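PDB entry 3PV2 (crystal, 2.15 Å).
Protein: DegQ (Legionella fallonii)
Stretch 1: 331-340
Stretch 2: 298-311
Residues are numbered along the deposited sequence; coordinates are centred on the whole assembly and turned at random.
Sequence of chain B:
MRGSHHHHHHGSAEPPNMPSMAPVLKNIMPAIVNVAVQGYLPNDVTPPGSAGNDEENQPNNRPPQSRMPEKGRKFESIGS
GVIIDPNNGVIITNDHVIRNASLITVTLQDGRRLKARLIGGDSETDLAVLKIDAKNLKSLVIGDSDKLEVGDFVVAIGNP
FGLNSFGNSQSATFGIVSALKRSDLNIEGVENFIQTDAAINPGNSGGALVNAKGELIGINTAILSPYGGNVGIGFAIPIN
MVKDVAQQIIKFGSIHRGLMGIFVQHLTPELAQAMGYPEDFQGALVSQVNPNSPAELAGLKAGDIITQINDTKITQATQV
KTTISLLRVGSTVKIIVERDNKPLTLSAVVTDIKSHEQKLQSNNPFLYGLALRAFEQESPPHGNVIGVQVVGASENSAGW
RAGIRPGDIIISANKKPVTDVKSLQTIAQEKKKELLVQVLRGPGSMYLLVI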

ATOM      1  N   SER B 331     -38.361  47.953 -16.506  1.00 62.32           N
ATOM      2  CA  SER B 331     -39.018  47.953 -17.829  1.00 62.11           C
ATOM      3  C   SER B 331     -40.405  47.350 -17.871  1.00 60.70           C
ATOM      4  O   SER B 331     -40.721  46.364 -17.182  1.00 59.01           O
ATOM      5  CB  SER B 331     -38.199  47.358 -18.966  1.00 62.66           C
ATOM      6  OG  SER B 331     -37.248  46.433 -18.564  1.00 64.56           O
ATOM      7  N   THR B 332     -41.237  47.990 -18.687  1.00 60.68           N
ATOM      8  CA  THR B 332     -42.560  47.508 -18.994  1.00 59.98           C
ATOM      9  C   THR B 332     -42.361  46.523 -20.145  1.00 58.99           C
ATOM     10  O   THR B 332     -41.585  46.778 -21.087  1.00 59.41           O
ATOM     11  CB  THR B 332     -43.526  48.671 -19.268  1.00 61.37           C
ATOM     12  OG1 THR B 332     -43.888  49.272 -18.019  1.00 62.54           O
ATOM     13  CG2 THR B 332     -44.809  48.227 -19.987  1.00 61.35           C
ATOM     14  N   VAL B 333     -42.962  45.339 -19.996  1.00 56.97           N
ATOM     15  CA  VAL B 333     -42.952  44.361 -21.057  1.00 55.51           C
ATOM     16  C   VAL B 333     -44.352  43.933 -21.492  1.00 53.96           C
ATOM     17  O   VAL B 333     -45.255  43.724 -20.651  1.00 52.48           O
ATOM     18  CB  VAL B 333     -42.052  43.129 -20.751  1.00 55.72           C
ATOM     19  CG1 VAL B 333     -41.754  42.992 -19.284  1.00 55.32           C
ATOM     20  CG2 VAL B 333     -42.636  41.896 -21.331  1.00 51.04           C
ATOM     21  N   LYS B 334     -44.503  43.849 -22.818  1.00 50.91           N
ATOM     22  CA  LYS B 334     -45.768  43.518 -23.420  1.00 50.43           C
ATOM     23  C   LYS B 334     -45.776  41.998 -23.637  1.00 46.17           C
ATOM     24  O   LYS B 334     -44.844  41.469 -24.187  1.00 44.49           O
ATOM     25  CB  LYS B 334     -45.930  44.264 -24.736  1.00 53.01           C
ATOM     26  CG  LYS B 334     -46.999  43.735 -25.645  1.00 57.17           C
ATOM     27  CD  LYS B 334     -47.208  44.640 -26.831  1.00 62.60           C
ATOM     28  CE  LYS B 334     -47.726  43.855 -27.996  1.00 65.78           C
ATOM     29  NZ  LYS B 334     -47.737  44.635 -29.276  1.00 70.70           N
ATOM     30  N   ILE B 335     -46.807  41.312 -23.182  1.00 43.17           N
ATOM     31  CA  ILE B 335     -46.868  39.843 -23.373  1.00 41.59           C
ATOM     32  C   ILE B 335     -48.164  39.462 -24.040  1.00 40.11           C
ATOM     33  O   ILE B 335     -49.210  39.810 -23.557  1.00 41.73           O
ATOM     34  CB  ILE B 335     -46.741  39.054 -22.043  1.00 39.49           C
ATOM     35  CG1 ILE B 335     -45.459  39.416 -21.276  1.00 41.22           C
ATOM     36  CG2 ILE B 335     -46.700  37.594 -22.359  1.00 39.32           C
ATOM     37  CD1 ILE B 335     -45.514  39.107 -19.719  1.00 37.77           C
ATOM     38  N   ILE B 336     -48.109  38.765 -25.164  1.00 39.45           N
ATOM     39  CA  ILE B 336     -49.335  38.391 -25.862  1.00 38.99           C
ATOM     40  C   ILE B 336     -49.484  36.905 -25.651  1.00 38.19           C
ATOM     41  O   ILE B 336     -48.556  36.194 -25.880  1.00 37.64           O
ATOM     42  CB  ILE B 336     -49.300  38.754 -27.393  1.00 40.26           C
ATOM     43  CG1 ILE B 336     -49.302  40.280 -27.588  1.00 41.60           C
ATOM     44  CG2 ILE B 336     -50.532  38.181 -28.170  1.00 40.67           C
ATOM     45  CD1 ILE B 336     -49.317  40.670 -29.073  1.00 45.49           C
ATOM     46  N   VAL B 337     -50.634  36.458 -25.169  1.00 38.27           N
ATOM     47  CA  VAL B 337     -50.881  35.018 -24.922  1.00 37.62           C
ATOM     48  C   VAL B 337     -52.154  34.565 -25.634  1.00 38.37           C
ATOM     49  O   VAL B 337     -52.956  35.329 -26.067  1.00 39.40           O
ATOM     50  CB  VAL B 337     -50.951  34.629 -23.399  1.00 36.93           C
ATOM     51  CG1 VAL B 337     -49.579  34.977 -22.631  1.00 36.23           C
ATOM     52  CG2 VAL B 337     -52.097  35.299 -22.752  1.00 37.62           C
ATOM     53  N   GLU B 338     -52.286  33.261 -25.748  1.00 37.92           N
ATOM     54  CA  GLU B 338     -53.517  32.652 -26.165  1.00 38.55           C
ATOM     55  C   GLU B 338     -54.047  31.982 -24.924  1.00 38.14           C
ATOM     56  O   GLU B 338     -53.351  31.214 -24.303  1.00 37.22           O
ATOM     57  CB  GLU B 338     -53.294  31.567 -27.223  1.00 38.43           C
ATOM     58  CG  GLU B 338     -52.983  32.064 -28.603  1.00 39.13           C
ATOM     59  CD  GLU B 338     -54.194  32.518 -29.356  1.00 40.47           C
ATOM     60  OE1 GLU B 338     -55.284  31.925 -29.279  1.00 40.89           O
ATOM     61  OE2 GLU B 338     -54.054  33.509 -30.060  1.00 41.27           O
ATOM     62  N   ARG B 339     -55.291  32.234 -24.580  1.00 39.00           N
ATOM     63  CA  ARG B 339     -55.892  31.544 -23.506  1.00 38.86           C
ATOM     64  C   ARG B 339     -57.190  30.938 -23.927  1.00 39.81           C
ATOM     65  O   ARG B 339     -58.125  31.649 -24.117  1.00 41.03           O
ATOM     66  CB  ARG B 339     -56.134  32.519 -22.331  1.00 39.16           C
ATOM     67  CG  ARG B 339     -56.964  31.918 -21.164  1.00 39.40           C
ATOM     68  CD  ARG B 339     -57.133  32.962 -19.957  1.00 40.29           C
ATOM     69  NE  ARG B 339     -55.835  33.518 -19.558  1.00 38.85           N
ATOM     70  CZ  ARG B 339     -55.644  34.614 -18.835  1.00 39.62           C
ATOM     71  NH1 ARG B 339     -56.667  35.331 -18.389  1.00 40.27           N
ATOM     72  NH2 ARG B 339     -54.402  35.010 -18.577  1.00 38.20           N
ATOM     73  N   ASP B 340     -57.253  29.602 -23.901  1.00 39.34           N
ATOM     74  CA  ASP B 340     -58.385  28.827 -24.484  1.00 42.39           C
ATOM     75  C   ASP B 340     -58.766  29.408 -25.866  1.00 43.47           C
ATOM     76  O   ASP B 340     -59.899  29.710 -26.096  1.00 44.95           O
ATOM     77  CB  ASP B 340     -59.627  28.846 -23.561  1.00 45.46           C
ATOM     78  CG  ASP B 340     -59.322  28.360 -22.119  1.00 49.12           C
ATOM     79  OD1 ASP B 340     -60.001  28.849 -21.176  1.00 58.80           O
ATOM     80  OD2 ASP B 340     -58.388  27.539 -21.944  1.00 46.04           O
TER
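Stretch 2, residues 298-311: AGLKAGDIITQIND

Stretch 2 leaves a helix at Gly299, whose positive phi belongs to a Schellman motif, passes through a type II turn from Lys301 to Asp304, and then runs as strand 305-309 beside strand 332-339. The two strands are antiparallel, their N-to-C directions 144° apart and their axes approaching to 4.5 Å; together the stretches bury 833 Å².

Along stretch 1, Ser331 stays clear of the partner, and contact tightens at Val333, whose CG2 lies 3.9 Å from Ile309 CG2. Asn310, with phi/psi of 52/-114, closes this end of the ladder twice over: its OD1 accepts from Lys334 N (2.9 Å), while its backbone N donates to Lys334 O (2.8 Å). Ile335 pairs with Ile309 in a non-hydrogen-bonded position, CA to CA 4.6 Å, and its CG2 reaches Ile306 CG1 at 4.0 Å. At the next pair, Ile336 N donates to Gln308 O (2.7 Å).

Here the register slips by one residue in a beta bulge. Ile336 O takes its shorter bond from Thr307 N (2.9 Å) and a weak one from Gln308 N (3.4 Å), so that Val337 comes to lie opposite Ile306, CA to CA 4.3 Å. Val337 joins Ile335 on the apolar face, its CG1 packing 3.7 Å from Ile306 CG1 and 3.6 Å from Leu300 CD1. Regular pairing resumes at Glu338, which exchanges two bonds with Ile305: Glu338 N to Ile305 O (2.8 Å) and Ile305 N to Glu338 O (3.1 Å). A water links Glu338 OE2 (3.1 Å) to Thr307 OG1 (2.7 Å).

Arg339 fastens the far end to the turn. Its salt bridge with Asp304 is two-pronged, NE to OD1 and NH2 to OD2 both 2.8 Å, and NH2 also donates to Gly299 O (2.9 Å). Asp304 OD2 additionally accepts from Lys301 N (3.0 Å), coupling the salt bridge to the turn, while Lys301 CG covers one guanidinium face.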

ATOM      1  N   ALA B 298     -49.725  41.147 -13.791  1.00 42.91           N
ATOM      2  CA  ALA B 298     -50.095  41.401 -15.175  1.00 42.30           C
ATOM      3  C   ALA B 298     -51.292  40.605 -15.665  1.00 42.58           C
ATOM      4  O   ALA B 298     -51.832  40.937 -16.725  1.00 44.49           O
ATOM      5  CB  ALA B 298     -48.933  41.158 -16.052  1.00 41.58           C
ATOM      6  N   GLY B 299     -51.707  39.553 -14.935  1.00 40.34           N
ATOM      7  CA  GLY B 299     -52.862  38.798 -15.277  1.00 39.81           C
ATOM      8  C   GLY B 299     -52.562  37.471 -15.982  1.00 38.67           C
ATOM      9  O   GLY B 299     -53.476  36.823 -16.464  1.00 39.23           O
ATOM     10  N   LEU B 300     -51.303  37.044 -15.995  1.00 36.98           N
ATOM     11  CA  LEU B 300     -50.890  35.777 -16.616  1.00 36.07           C
ATOM     12  C   LEU B 300     -51.391  34.592 -15.805  1.00 35.93           C
ATOM     13  O   LEU B 300     -51.479  34.677 -14.601  1.00 36.05           O
ATOM     14  CB  LEU B 300     -49.376  35.709 -16.728  1.00 35.33           C
ATOM     15  CG  LEU B 300     -48.710  34.783 -17.730  1.00 35.31           C
ATOM     16  CD1 LEU B 300     -48.840  35.318 -19.140  1.00 37.18           C
ATOM     17  CD2 LEU B 300     -47.223  34.564 -17.439  1.00 34.36           C
ATOM     18  N   LYS B 301     -51.748  33.503 -16.477  1.00 35.80           N
ATOM     19  CA  LYS B 301     -52.160  32.306 -15.806  1.00 35.72           C
ATOM     20  C   LYS B 301     -51.536  31.054 -16.410  1.00 35.08           C
ATOM     21  O   LYS B 301     -51.226  31.001 -17.615  1.00 34.92           O
ATOM     22  CB  LYS B 301     -53.678  32.172 -15.965  1.00 36.76           C
ATOM     23  CG  LYS B 301     -54.430  33.338 -15.351  1.00 41.59           C
ATOM     24  CD  LYS B 301     -55.907  33.020 -15.160  1.00 48.95           C
ATOM     25  CE  LYS B 301     -56.583  34.107 -14.237  1.00 54.53           C
ATOM     26  NZ  LYS B 301     -58.074  33.897 -14.143  1.00 60.44           N
ATOM     27  N   ALA B 302     -51.452  30.022 -15.559  1.00 34.90           N
ATOM     28  CA  ALA B 302     -51.017  28.702 -15.955  1.00 34.51           C
ATOM     29  C   ALA B 302     -51.909  28.271 -17.108  1.00 34.77           C
ATOM     30  O   ALA B 302     -53.089  28.424 -17.025  1.00 35.40           O
ATOM     31  CB  ALA B 302     -51.130  27.701 -14.746  1.00 34.60           C
ATOM     32  N   GLY B 303     -51.326  27.721 -18.160  1.00 34.44           N
ATOM     33  CA  GLY B 303     -52.099  27.196 -19.296  1.00 34.73           C
ATOM     34  C   GLY B 303     -52.129  28.183 -20.453  1.00 34.98           C
ATOM     35  O   GLY B 303     -52.482  27.811 -21.568  1.00 35.22           O
ATOM     36  N   ASP B 304     -51.853  29.452 -20.179  1.00 35.06           N
ATOM     37  CA  ASP B 304     -51.605  30.386 -21.206  1.00 35.30           C
ATOM     38  C   ASP B 304     -50.425  29.978 -22.115  1.00 34.91           C
ATOM     39  O   ASP B 304     -49.418  29.446 -21.654  1.00 34.39           O
ATOM     40  CB  ASP B 304     -51.301  31.791 -20.650  1.00 35.44           C
ATOM     41  CG  ASP B 304     -52.466  32.437 -19.963  1.00 36.13           C
ATOM     42  OD1 ASP B 304     -53.606  31.894 -19.937  1.00 36.64           O
ATOM     43  OD2 ASP B 304     -52.231  33.537 -19.407  1.00 36.28           O
ATOM     44  N   ILE B 305     -50.544  30.286 -23.397  1.00 35.34           N
ATOM     45  CA  ILE B 305     -49.443  30.100 -24.319  1.00 35.22           C
ATOM     46  C   ILE B 305     -48.924  31.495 -24.715  1.00 35.57           C
ATOM     47  O   ILE B 305     -49.680  32.298 -25.344  1.00 36.27           O
ATOM     48  CB  ILE B 305     -49.927  29.398 -25.586  1.00 35.62           C
ATOM     49  CG1 ILE B 305     -50.649  28.071 -25.308  1.00 35.45           C
ATOM     50  CG2 ILE B 305     -48.746  29.116 -26.549  1.00 35.64           C
ATOM     51  CD1 ILE B 305     -49.820  27.156 -24.691  1.00 34.86           C
ATOM     52  N   ILE B 306     -47.649  31.762 -24.445  1.00 35.27           N
ATOM     53  CA  ILE B 306     -47.083  33.024 -24.788  1.00 35.65           C
ATOM     54  C   ILE B 306     -46.703  33.018 -26.247  1.00 36.22           C
ATOM     55  O   ILE B 306     -45.967  32.139 -26.683  1.00 36.12           O
ATOM     56  CB  ILE B 306     -45.823  33.341 -23.949  1.00 35.29           C
ATOM     57  CG1 ILE B 306     -46.194  33.616 -22.499  1.00 34.91           C
ATOM     58  CG2 ILE B 306     -45.095  34.524 -24.590  1.00 35.84           C
ATOM     59  CD1 ILE B 306     -44.996  33.430 -21.492  1.00 34.51           C
ATOM     60  N   THR B 307     -47.257  33.915 -27.032  1.00 36.97           N
ATOM     61  CA  THR B 307     -46.887  33.980 -28.469  1.00 37.83           C
ATOM     62  C   THR B 307     -46.023  35.194 -28.864  1.00 40.10           C
ATOM     63  O   THR B 307     -45.490  35.262 -29.989  1.00 42.59           O
ATOM     64  CB  THR B 307     -48.116  33.936 -29.342  1.00 38.59           C
ATOM     65  OG1 THR B 307     -48.956  35.039 -29.006  1.00 41.92           O
ATOM     66  CG2 THR B 307     -48.868  32.664 -29.095  1.00 37.96           C
ATOM     67  N   GLN B 308     -45.861  36.133 -27.947  1.00 40.87           N
ATOM     68  CA  GLN B 308     -45.097  37.335 -28.183  1.00 44.16           C
ATOM     69  C   GLN B 308     -44.731  38.045 -26.894  1.00 44.36           C
ATOM     70  O   GLN B 308     -45.588  38.263 -25.994  1.00 42.07           O
ATOM     71  CB  GLN B 308     -45.898  38.350 -28.989  1.00 46.13           C
ATOM     72  CG  GLN B 308     -45.014  39.224 -29.872  1.00 51.70           C
ATOM     73  CD  GLN B 308     -45.808  40.208 -30.799  1.00 56.42           C
ATOM     74  OE1 GLN B 308     -45.709  41.456 -30.662  1.00 58.29           O
ATOM     75  NE2 GLN B 308     -46.573  39.651 -31.726  1.00 55.33           N
ATOM     76  N   ILE B 309     -43.477  38.459 -26.851  1.00 45.74           N
ATOM     77  CA  ILE B 309     -42.951  39.307 -25.770  1.00 46.76           C
ATOM     78  C   ILE B 309     -42.322  40.573 -26.433  1.00 50.56           C
ATOM     79  O   ILE B 309     -41.385  40.453 -27.250  1.00 51.17           O
ATOM     80  CB  ILE B 309     -41.901  38.546 -24.982  1.00 45.57           C
ATOM     81  CG1 ILE B 309     -42.571  37.401 -24.209  1.00 44.59           C
ATOM     82  CG2 ILE B 309     -41.141  39.487 -24.008  1.00 43.50           C
ATOM     83  CD1 ILE B 309     -41.630  36.582 -23.443  1.00 44.28           C
ATOM     84  N   ASN B 310     -42.867  41.741 -26.104  1.00 53.55           N
ATOM     85  CA  ASN B 310     -42.512  43.010 -26.773  1.00 56.91           C
ATOM     86  C   ASN B 310     -42.639  42.869 -28.280  1.00 59.62           C
ATOM     87  O   ASN B 310     -43.723  42.656 -28.769  1.00 60.38           O
ATOM     88  CB  ASN B 310     -41.119  43.502 -26.340  1.00 56.74           C
ATOM     89  CG  ASN B 310     -41.079  43.942 -24.874  1.00 54.53           C
ATOM     90  OD1 ASN B 310     -42.102  44.333 -24.309  1.00 53.00           O
ATOM     91  ND2 ASN B 310     -39.899  43.834 -24.242  1.00 53.59           N
ATOM     92  N   ASP B 311     -41.547  42.953 -29.019  1.00 62.83           N
ATOM     93  CA  ASP B 311     -41.614  42.773 -30.475  1.00 66.08           C
ATOM     94  C   ASP B 311     -41.119  41.400 -30.928  1.00 65.86           C
ATOM     95  O   ASP B 311     -40.997  41.158 -32.129  1.00 67.32           O
ATOM     96  CB  ASP B 311     -40.800  43.865 -31.221  1.00 69.41           C
ATOM     97  CG  ASP B 311     -41.326  45.277 -30.973  1.00 71.53           C
ATOM     98  OD1 ASP B 311     -42.555  45.489 -30.988  1.00 73.97           O
ATOM     99  OD2 ASP B 311     -40.496  46.178 -30.758  1.00 78.14           O
TER
HETATM  100  O   HOH W   1     -55.846  37.715 -17.038  1.00 61.43           O
HETATM  101  O   HOH W   2     -54.653  28.011 -23.576  1.00 36.84           O
HETATM  102  O   HOH W   3     -51.368  35.033 -30.263  1.00 51.82           O